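Local coordinates for uncharacterized protein (Kutzneria albida DSM 43870, PDB 5M6Q), which is a microbial transglutaminase that probably transfers the gamma-glutamyl group of protein glutamine side chains to amines, which can cross-link proteins, at residues R14-E19 against V197-L202; P61-S66 against F127-Y132; L122-F127 against F217-A222. All blocks are in the same frame, centred on the assembly; numbering follows the deposited sequence.

Contact 1: residues R14-E19 against V197-L202; sequences RTWRVE and VYQSTL
Arg-14, Thr-15 and Trp-16 pair with Gln-199, Tyr-198 and Val-197 in the antiparallel strand pair at one border of the enzyme's central beta-sheet. Arg-14 with Gln-199 and Trp-16 with Val-197 are hydrogen-bonded pairs, and Thr-15 with Tyr-198 is the non-hydrogen-bonded pair between them. In the first, Arg-14 N lies 2.8 Å from Gln-199 O; in the second, Trp-16 N gives a bond of 2.8 Å to Val-197 O. The face carrying Arg-14, Trp-16 and Gln-199 centres on a single acceptor, OE1 of Gln-199. CG of Gln-199 is anti to its backbone N (chi1 175°), and the extended chain lies beside that of Arg-14, pointing the same way. Arg-14 NH1 reaches OE1 at 2.7 Å, but the bond is weak because it is bent to 126° at the hydrogen. The indole NE1 of Trp-16 adds a second weak bond to OE1, 3.3 Å long. Pro-5 O accepts from both Arg-14 NH1 and Gln-199 NE2, while Arg-14 NH2 is bound to Pro-6 O. An alanine in place of Arg-14 would probably leave Gln-199 OE1 with only the long, weak indole bond from strand 14-17 and deprive the Pro-5 and Pro-6 carbonyls of guanidinium donors. On the other face, Thr-15 CG2 rests 3.8 Å from CD1 at the edge of the Tyr-198 ring, a modest apolar contact suited to an exposed threonine. Strand 184-188 borders 196-200 on its far side, with Trp-186 meeting Trp-16, Val-197 and Gln-199, and helix 18-28 brings Tyr-21 to Val-197 and Ala-24 to Trp-16.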
loop_
_atom_site.group_PDB
_atom_site.type_symbol
_atom_site.label_atom_id
_atom_site.label_comp_id
_atom_site.label_asym_id
_atom_site.label_seq_id
_atom_site.Cartn_x
_atom_site.Cartn_y
_atom_site.Cartn_z
ATOM N N ARG A 14 1.225 -5.832 -17.704
ATOM C CA ARG A 14 2.009 -5.070 -18.662
ATOM C C ARG A 14 3.333 -4.677 -18.018
ATOM O O ARG A 14 3.363 -4.282 -16.842
ATOM C CB ARG A 14 1.240 -3.830 -19.126
ATOM C CG ARG A 14 2.001 -2.939 -20.095
ATOM C CD ARG A 14 1.253 -1.642 -20.355
ATOM N NE ARG A 14 0.022 -1.858 -21.111
ATOM C CZ ARG A 14 -1.176 -1.368 -20.787
ATOM N NH1 ARG A 14 -1.339 -0.592 -19.714
ATOM N NH2 ARG A 14 -2.219 -1.640 -21.556
ATOM N N THR A 15 4.432 -4.817 -18.756
ATOM C CA THR A 15 5.739 -4.449 -18.224
ATOM C C THR A 15 6.186 -3.064 -18.689
ATOM O O THR A 15 5.911 -2.643 -19.814
ATOM C CB THR A 15 6.828 -5.468 -18.592
ATOM O OG1 THR A 15 6.939 -5.569 -20.007
ATOM C CG2 THR A 15 6.496 -6.838 -18.040
ATOM N N TRP A 16 6.872 -2.357 -17.797
ATOM C CA TRP A 16 7.303 -0.985 -18.037
ATOM C C TRP A 16 8.800 -0.823 -17.813
ATOM O O TRP A 16 9.309 -1.223 -16.768
ATOM C CB TRP A 16 6.557 -0.031 -17.110
ATOM C CG TRP A 16 5.107 0.097 -17.412
ATOM C CD1 TRP A 16 4.128 -0.796 -17.115
ATOM C CD2 TRP A 16 4.470 1.195 -18.062
ATOM N NE1 TRP A 16 2.910 -0.320 -17.528
ATOM C CE2 TRP A 16 3.096 0.897 -18.125
ATOM C CE3 TRP A 16 4.931 2.404 -18.599
ATOM C CZ2 TRP A 16 2.182 1.752 -18.704
ATOM C CZ3 TRP A 16 4.020 3.261 -19.168
ATOM C CH2 TRP A 16 2.656 2.936 -19.218
ATOM N N ARG A 17 9.507 -0.260 -18.790
ATOM C CA ARG A 17 10.826 0.283 -18.514
ATOM C C ARG A 17 10.633 1.335 -17.455
ATOM O O ARG A 17 9.658 2.076 -17.504
ATOM C CB ARG A 17 11.472 0.931 -19.738
ATOM C CG ARG A 17 11.858 0.003 -20.831
ATOM C CD ARG A 17 12.052 0.775 -22.117
ATOM N NE ARG A 17 13.319 1.481 -22.181
ATOM C CZ ARG A 17 13.452 2.791 -22.384
ATOM N NH1 ARG A 17 12.392 3.579 -22.532
ATOM N NH2 ARG A 17 14.664 3.316 -22.448
ATOM N N VAL A 18 11.555 1.412 -16.508
ATOM C CA VAL A 18 11.461 2.436 -15.482
ATOM C C VAL A 18 11.351 3.810 -16.125
ATOM O O VAL A 18 10.459 4.579 -15.774
ATOM C CB VAL A 18 12.644 2.372 -14.517
ATOM C CG1 VAL A 18 12.574 3.543 -13.542
ATOM C CG2 VAL A 18 12.632 1.040 -13.756
ATOM N N GLU A 19 12.224 4.103 -17.089
ATOM C CA GLU A 19 12.181 5.390 -17.791
ATOM C C GLU A 19 10.799 5.677 -18.380
ATOM O O GLU A 19 10.338 6.812 -18.353
ATOM C CB GLU A 19 13.246 5.465 -18.906
ATOM C CG GLU A 19 13.452 6.884 -19.462
ATOM C CD GLU A 19 14.256 6.949 -20.777
ATOM O OE1 GLU A 19 14.664 5.887 -21.306
ATOM O OE2 GLU A 19 14.482 8.080 -21.280
ATOM N N VAL A 197 9.083 -2.230 -13.882
ATOM C CA VAL A 197 7.784 -1.949 -13.276
ATOM C C VAL A 197 6.696 -2.810 -13.905
ATOM O O VAL A 197 6.694 -3.048 -15.122
ATOM C CB VAL A 197 7.471 -0.437 -13.371
ATOM C CG1 VAL A 197 5.989 -0.135 -13.145
ATOM C CG2 VAL A 197 8.305 0.299 -12.351
ATOM N N TYR A 198 5.800 -3.326 -13.065
ATOM C CA TYR A 198 4.697 -4.154 -13.541
ATOM C C TYR A 198 3.360 -3.503 -13.265
ATOM O O TYR A 198 3.150 -2.907 -12.218
ATOM C CB TYR A 198 4.694 -5.527 -12.864
ATOM C CG TYR A 198 5.952 -6.318 -13.025
ATOM C CD1 TYR A 198 6.542 -6.497 -14.282
ATOM C CD2 TYR A 198 6.552 -6.917 -11.924
ATOM C CE1 TYR A 198 7.705 -7.246 -14.423
ATOM C CE2 TYR A 198 7.706 -7.666 -12.055
ATOM C CZ TYR A 198 8.278 -7.825 -13.304
ATOM O OH TYR A 198 9.421 -8.577 -13.412
ATOM N N GLN A 199 2.442 -3.668 -14.195
ATOM C CA GLN A 199 1.072 -3.233 -14.023
ATOM C C GLN A 199 0.234 -4.491 -14.173
ATOM O O GLN A 199 0.104 -5.025 -15.288
ATOM C CB GLN A 199 0.703 -2.160 -15.055
ATOM C CG GLN A 199 -0.753 -1.722 -15.020
ATOM C CD GLN A 199 -1.140 -0.899 -16.240
ATOM O OE1 GLN A 199 -0.357 -0.769 -17.186
ATOM N NE2 GLN A 199 -2.349 -0.335 -16.222
ATOM N N SER A 200 -0.297 -4.992 -13.059
ATOM C CA SER A 200 -0.949 -6.306 -13.060
ATOM C C SER A 200 -2.420 -6.276 -12.696
ATOM O O SER A 200 -2.895 -5.349 -12.032
ATOM C CB SER A 200 -0.234 -7.247 -12.095
ATOM O OG SER A 200 1.107 -7.430 -12.498
ATOM N N THR A 201 -3.144 -7.298 -13.130
ATOM C CA THR A 201 -4.441 -7.554 -12.530
ATOM C C THR A 201 -4.199 -7.969 -11.086
ATOM O O THR A 201 -3.118 -8.457 -10.745
ATOM C CB THR A 201 -5.207 -8.675 -13.225
ATOM O OG1 THR A 201 -4.509 -9.894 -12.997
ATOM C CG2 THR A 201 -5.341 -8.430 -14.729
ATOM N N LEU A 202 -5.214 -7.810 -10.240
ATOM C CA LEU A 202 -5.127 -8.269 -8.863
ATOM C C LEU A 202 -4.856 -9.763 -8.788
ATOM O O LEU A 202 -4.039 -10.201 -7.989
ATOM C CB LEU A 202 -6.411 -7.937 -8.096
ATOM C CG LEU A 202 -6.378 -8.456 -6.656
ATOM C CD1 LEU A 202 -5.260 -7.788 -5.861
ATOM C CD2 LEU A 202 -7.731 -8.297 -5.962
#

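Contact 2: residues P61-S66 against F127-Y132; sequences PPLNLS and FSKRFY
Pro-61 CB, the carbonyl O of Pro-62 and Leu-63 CD2 meet the outer end of the Phe-127 ring. Phe-127 holds CG between its backbone N and carbonyl carbon (chi1 60°), and CZ is the ring atom nearest to both Pro-61 and Pro-62 O. Pro-61 CB comes to CZ obliquely, at 3.5 Å. Pro-62 O lies equally close to CZ but at the ring edge, near its plane, where the slightly positive C-H rim suits a carbonyl oxygen. Also at the edge is Leu-63 CD2, 4.0 Å from Phe-127 CE1, the leucine crossing the phenylalanine at about a right angle. The loop that carries these residues leads from helix 47-53 into the short strand 66-67 and passes over one face of the central sheet at strand 122-131; helix 47-53 adds Thr-49 beside Phe-127 and Pro-61. Leu-63 has CG anti to its carbonyl carbon (chi1 -58°), and both its methyls reach the aliphatic chain of Lys-129. Leu-63 CD2 is 3.9 Å from Lys-129 CD; the two chains cross at about a right angle. That lysine runs extended to CE and then bends, and its NZ is hydrogen-bonded to the hydroxyls of Tyr-175 and Tyr-162. Ser-66 OG, also bonded to Thr-218 OG1, turns back to donate to Leu-63 O at 2.8 Å, from above the carbonyl plane.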
loop_
_atom_site.group_PDB
_atom_site.type_symbol
_atom_site.label_atom_id
_atom_site.label_comp_id
_atom_site.label_asym_id
_atom_site.label_seq_id
_atom_site.Cartn_x
_atom_site.Cartn_y
_atom_site.Cartn_z
ATOM N N PRO A 61 6.296 2.231 3.430
ATOM C CA PRO A 61 4.843 2.413 3.471
ATOM C C PRO A 61 4.292 1.952 4.822
ATOM O O PRO A 61 4.618 0.860 5.275
ATOM C CB PRO A 61 4.339 1.528 2.318
ATOM C CG PRO A 61 5.530 1.319 1.438
ATOM C CD PRO A 61 6.710 1.294 2.373
ATOM N N PRO A 62 3.464 2.775 5.462
ATOM C CA PRO A 62 2.997 2.442 6.814
ATOM C C PRO A 62 1.990 1.302 6.812
ATOM O O PRO A 62 1.125 1.257 5.938
ATOM C CB PRO A 62 2.347 3.742 7.287
ATOM C CG PRO A 62 1.827 4.361 6.021
ATOM C CD PRO A 62 2.770 3.948 4.904
ATOM N N LEU A 63 2.089 0.400 7.788
ATOM C CA LEU A 63 1.287 -0.818 7.778
ATOM C C LEU A 63 0.194 -0.790 8.838
ATOM O O LEU A 63 -0.448 -1.806 9.091
ATOM C CB LEU A 63 2.189 -2.037 7.978
ATOM C CG LEU A 63 3.282 -2.149 6.909
ATOM C CD1 LEU A 63 4.175 -3.375 7.138
ATOM C CD2 LEU A 63 2.673 -2.214 5.508
ATOM N N ASN A 64 -0.014 0.393 9.417
ATOM C CA ASN A 64 -0.950 0.622 10.528
ATOM C C ASN A 64 -2.350 0.074 10.295
ATOM O O ASN A 64 -2.992 -0.438 11.207
ATOM C CB ASN A 64 -1.097 2.132 10.805
ATOM C CG ASN A 64 0.223 2.827 10.999
ATOM O OD1 ASN A 64 0.496 3.850 10.366
ATOM N ND2 ASN A 64 1.047 2.295 11.895
ATOM N N LEU A 65 -2.836 0.271 9.077
ATOM C CA LEU A 65 -4.215 -0.029 8.721
ATOM C C LEU A 65 -4.211 -1.082 7.633
ATOM O O LEU A 65 -4.423 -0.768 6.457
ATOM C CB LEU A 65 -4.953 1.228 8.244
ATOM C CG LEU A 65 -5.142 2.405 9.210
ATOM C CD1 LEU A 65 -5.925 3.509 8.507
ATOM C CD2 LEU A 65 -5.829 2.000 10.547
ATOM N N SER A 66 -3.964 -2.327 8.040
ATOM C CA SER A 66 -3.837 -3.457 7.113
ATOM C C SER A 66 -4.985 -4.432 7.303
ATOM O O SER A 66 -5.348 -4.744 8.433
ATOM C CB SER A 66 -2.508 -4.193 7.314
ATOM O OG SER A 66 -1.411 -3.377 6.953
ATOM N N PHE A 127 -2.648 0.032 -0.949
ATOM C CA PHE A 127 -1.667 -0.815 -1.589
ATOM C C PHE A 127 -1.793 -2.179 -0.953
ATOM O O PHE A 127 -2.360 -2.310 0.122
ATOM C CB PHE A 127 -0.254 -0.240 -1.455
ATOM C CG PHE A 127 0.201 -0.075 -0.045
ATOM C CD1 PHE A 127 0.833 -1.114 0.621
ATOM C CD2 PHE A 127 0.023 1.131 0.617
ATOM C CE1 PHE A 127 1.266 -0.961 1.937
ATOM C CE2 PHE A 127 0.445 1.286 1.932
ATOM C CZ PHE A 127 1.076 0.240 2.583
ATOM N N SER A 128 -1.268 -3.195 -1.625
ATOM C CA SER A 128 -1.323 -4.550 -1.130
ATOM C C SER A 128 0.073 -5.062 -0.912
ATOM O O SER A 128 0.936 -4.953 -1.788
ATOM C CB SER A 128 -2.050 -5.468 -2.106
ATOM O OG SER A 128 -2.072 -6.779 -1.578
ATOM N N LYS A 129 0.286 -5.652 0.250
ATOM C CA LYS A 129 1.587 -6.160 0.595
ATOM C C LYS A 129 1.537 -7.668 0.758
ATOM O O LYS A 129 0.660 -8.208 1.430
ATOM C CB LYS A 129 2.097 -5.498 1.883
ATOM C CG LYS A 129 3.415 -6.043 2.384
ATOM C CD LYS A 129 3.664 -5.551 3.829
ATOM C CE LYS A 129 4.904 -6.170 4.424
ATOM N NZ LYS A 129 6.143 -5.869 3.622
ATOM N N ARG A 130 2.492 -8.339 0.135
ATOM C CA ARG A 130 2.654 -9.768 0.280
ATOM C C ARG A 130 3.938 -10.027 1.057
ATOM O O ARG A 130 4.964 -9.368 0.837
ATOM C CB ARG A 130 2.696 -10.459 -1.087
ATOM C CG ARG A 130 1.503 -10.132 -1.994
ATOM C CD ARG A 130 1.477 -11.012 -3.247
ATOM N NE ARG A 130 1.428 -12.443 -2.932
ATOM C CZ ARG A 130 1.435 -13.419 -3.840
ATOM N NH1 ARG A 130 1.466 -13.130 -5.138
ATOM N NH2 ARG A 130 1.403 -14.687 -3.454
ATOM N N PHE A 131 3.882 -10.978 1.970
ATOM C CA PHE A 131 5.005 -11.226 2.858
ATOM C C PHE A 131 4.974 -12.647 3.410
ATOM O O PHE A 131 4.080 -13.438 3.098
ATOM C CB PHE A 131 5.015 -10.190 3.996
ATOM C CG PHE A 131 3.784 -10.224 4.881
ATOM C CD1 PHE A 131 2.594 -9.628 4.472
ATOM C CD2 PHE A 131 3.834 -10.820 6.138
ATOM C CE1 PHE A 131 1.475 -9.632 5.289
ATOM C CE2 PHE A 131 2.704 -10.830 6.974
ATOM C CZ PHE A 131 1.525 -10.239 6.547
ATOM N N TYR A 132 5.978 -12.969 4.216
ATOM C CA TYR A 132 6.133 -14.292 4.800
ATOM C C TYR A 132 5.749 -14.230 6.278
ATOM O O TYR A 132 6.128 -13.302 6.989
ATOM C CB TYR A 132 7.578 -14.769 4.613
ATOM C CG TYR A 132 7.899 -16.164 5.104
ATOM C CD1 TYR A 132 7.150 -17.259 4.718
ATOM C CD2 TYR A 132 8.985 -16.377 5.933
ATOM C CE1 TYR A 132 7.476 -18.539 5.159
ATOM C CE2 TYR A 132 9.324 -17.637 6.369
ATOM C CZ TYR A 132 8.577 -18.712 5.984
ATOM O OH TYR A 132 8.936 -19.955 6.451
#

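Contact 3: residues L122-F127 against F217-A222; sequences LKASIF and FTVAFA
The Phe-127 ring has Thr-218 over one face: CB of Thr-218 makes a CH-pi contact, 3.9 Å from the ring centroid and 22° off its normal, offset toward the rim. The first torsion of Thr-218 sets OG1 beside the backbone N (chi1 -59°) and CG2 anti to it. CG2 thereby comes to 3.4 Å from Phe-127 CZ, while OG1 is hydrogen-bonded to Ser-66 OG. At the ring edge Ala-220 CB lies 4.0 Å from Phe-127 CE2. The Phe-221 ring is met obliquely by Leu-122 CB, which is 4.0 Å from CD1, and by backbone atoms of Lys-123 and Ala-124. The two rings stand on opposite faces of strands 122-127 and 217-222, which run antiparallel, the N-to-C directions of these segments 143° apart. Six backbone hydrogen bonds join Lys-123 with Ala-222, Ser-125 with Ala-220 and Phe-127 with Thr-218; Ser-125 N to Ala-220 O, for example, is 2.7 Å. On the face of Ile-126 and Phe-221, Ala-124 CB touches Val-219 CG1 at 4.0 Å, compact apolar groups that suit a buried sheet. On the face of Phe-127, Ala-220 and Ala-222 are small enough to let Leu-53 of helix 47-53 approach, and Thr-49 of that helix meets Phe-127. Helix 70-84 packs against Ile-126 and Phe-221. Strand 174-179 continues the sheet beyond 122-131, and strand 66-67 beyond 214-223, so the pair is interior to the sheet.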
loop_
_atom_site.group_PDB
_atom_site.type_symbol
_atom_site.label_atom_id
_atom_site.label_comp_id
_atom_site.label_asym_id
_atom_site.label_seq_id
_atom_site.Cartn_x
_atom_site.Cartn_y
_atom_site.Cartn_z
ATOM N N LEU A 122 -4.793 15.646 1.864
ATOM C CA LEU A 122 -4.621 14.207 2.037
ATOM C C LEU A 122 -5.686 13.406 1.327
ATOM O O LEU A 122 -6.813 13.868 1.142
ATOM C CB LEU A 122 -4.624 13.834 3.525
ATOM C CG LEU A 122 -3.442 14.378 4.327
ATOM C CD1 LEU A 122 -3.663 14.106 5.788
ATOM C CD2 LEU A 122 -2.097 13.787 3.845
ATOM N N LYS A 123 -5.319 12.193 0.928
ATOM C CA LYS A 123 -6.294 11.229 0.452
ATOM C C LYS A 123 -5.893 9.844 0.942
ATOM O O LYS A 123 -4.706 9.513 0.997
ATOM C CB LYS A 123 -6.391 11.246 -1.072
ATOM C CG LYS A 123 -5.062 11.016 -1.747
ATOM C CD LYS A 123 -5.217 10.498 -3.158
ATOM C CE LYS A 123 -3.892 10.601 -3.918
ATOM N NZ LYS A 123 -3.979 9.951 -5.262
ATOM N N ALA A 124 -6.884 9.041 1.306
ATOM C CA ALA A 124 -6.635 7.656 1.668
ATOM C C ALA A 124 -6.385 6.831 0.405
ATOM O O ALA A 124 -7.158 6.894 -0.545
ATOM C CB ALA A 124 -7.797 7.103 2.457
ATOM N N SER A 125 -5.291 6.077 0.395
ATOM C CA SER A 125 -4.908 5.277 -0.756
ATOM C C SER A 125 -4.699 3.842 -0.317
ATOM O O SER A 125 -4.597 3.582 0.869
ATOM C CB SER A 125 -3.646 5.835 -1.404
ATOM O OG SER A 125 -3.912 7.113 -1.947
ATOM N N ILE A 126 -4.668 2.917 -1.273
ATOM C CA ILE A 126 -4.559 1.489 -0.973
ATOM C C ILE A 126 -3.333 0.912 -1.657
ATOM O O ILE A 126 -2.998 1.272 -2.791
ATOM C CB ILE A 126 -5.823 0.714 -1.397
ATOM C CG1 ILE A 126 -7.018 1.147 -0.553
ATOM C CG2 ILE A 126 -5.629 -0.823 -1.305
ATOM C CD1 ILE A 126 -8.305 0.465 -0.951
ATOM N N PHE A 127 -2.648 0.032 -0.949
ATOM C CA PHE A 127 -1.667 -0.815 -1.589
ATOM C C PHE A 127 -1.793 -2.179 -0.953
ATOM O O PHE A 127 -2.360 -2.310 0.122
ATOM C CB PHE A 127 -0.254 -0.240 -1.455
ATOM C CG PHE A 127 0.201 -0.075 -0.045
ATOM C CD1 PHE A 127 0.833 -1.114 0.621
ATOM C CD2 PHE A 127 0.023 1.131 0.617
ATOM C CE1 PHE A 127 1.266 -0.961 1.937
ATOM C CE2 PHE A 127 0.445 1.286 1.932
ATOM C CZ PHE A 127 1.076 0.240 2.583
ATOM N N PHE A 217 -4.251 -5.867 2.544
ATOM C CA PHE A 217 -4.616 -4.686 1.809
ATOM C C PHE A 217 -4.620 -3.542 2.806
ATOM O O PHE A 217 -5.316 -3.586 3.820
ATOM C CB PHE A 217 -5.972 -4.870 1.133
ATOM C CG PHE A 217 -5.975 -5.970 0.121
ATOM C CD1 PHE A 217 -5.668 -5.702 -1.204
ATOM C CD2 PHE A 217 -6.217 -7.274 0.502
ATOM C CE1 PHE A 217 -5.646 -6.714 -2.129
ATOM C CE2 PHE A 217 -6.195 -8.289 -0.422
ATOM C CZ PHE A 217 -5.908 -8.011 -1.732
ATOM N N THR A 218 -3.844 -2.520 2.490
ATOM C CA THR A 218 -3.449 -1.523 3.466
ATOM C C THR A 218 -3.894 -0.161 3.020
ATOM O O THR A 218 -3.791 0.192 1.848
ATOM C CB THR A 218 -1.918 -1.542 3.677
ATOM O OG1 THR A 218 -1.533 -2.845 4.125
ATOM C CG2 THR A 218 -1.478 -0.491 4.704
ATOM N N VAL A 219 -4.421 0.595 3.967
ATOM C CA VAL A 219 -4.880 1.942 3.706
ATOM C C VAL A 219 -3.898 2.894 4.338
ATOM O O VAL A 219 -3.520 2.715 5.496
ATOM C CB VAL A 219 -6.298 2.161 4.260
ATOM C CG1 VAL A 219 -6.793 3.553 3.893
ATOM C CG2 VAL A 219 -7.238 1.093 3.755
ATOM N N ALA A 220 -3.482 3.902 3.588
ATOM C CA ALA A 220 -2.560 4.905 4.104
ATOM C C ALA A 220 -2.887 6.243 3.473
ATOM O O ALA A 220 -3.469 6.305 2.383
ATOM C CB ALA A 220 -1.102 4.516 3.813
ATOM N N PHE A 221 -2.517 7.320 4.151
ATOM C CA PHE A 221 -2.731 8.638 3.598
ATOM C C PHE A 221 -1.645 8.988 2.615
ATOM O O PHE A 221 -0.459 8.830 2.881
ATOM C CB PHE A 221 -2.831 9.689 4.710
ATOM C CG PHE A 221 -4.172 9.696 5.375
ATOM C CD1 PHE A 221 -5.293 10.078 4.663
ATOM C CD2 PHE A 221 -4.324 9.269 6.685
ATOM C CE1 PHE A 221 -6.533 10.074 5.247
ATOM C CE2 PHE A 221 -5.569 9.268 7.282
ATOM C CZ PHE A 221 -6.678 9.663 6.558
ATOM N N ALA A 222 -2.075 9.414 1.443
ATOM C CA ALA A 222 -1.165 9.950 0.450
ATOM C C ALA A 222 -1.354 11.461 0.421
ATOM O O ALA A 222 -2.418 11.971 0.764
ATOM C CB ALA A 222 -1.422 9.334 -0.927
#

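Contact 3 and contact 2 are buried near the centre of the chain and share strand 122-131, whereas the centre of contact 1 lies about 16 Å from that of the chain and the contact is partly exposed. Contacts 1 and 3 are both antiparallel pairings in one sheet, but contact 1, at its border, adds polar side chains, while contact 3 relies on backbone bonds with small apolar and aromatic groups. Contact 2 is packing of a loop, side chains and one carbonyl oxygen, on the sheet. It joins contact 3 directly, for Phe-127 belongs to both and Leu-65 O lies 2.8 Å from Val-219 N, a probable hydrogen bond. Contact 1 meets contact 3 where Leu-202 packs on Phe-217.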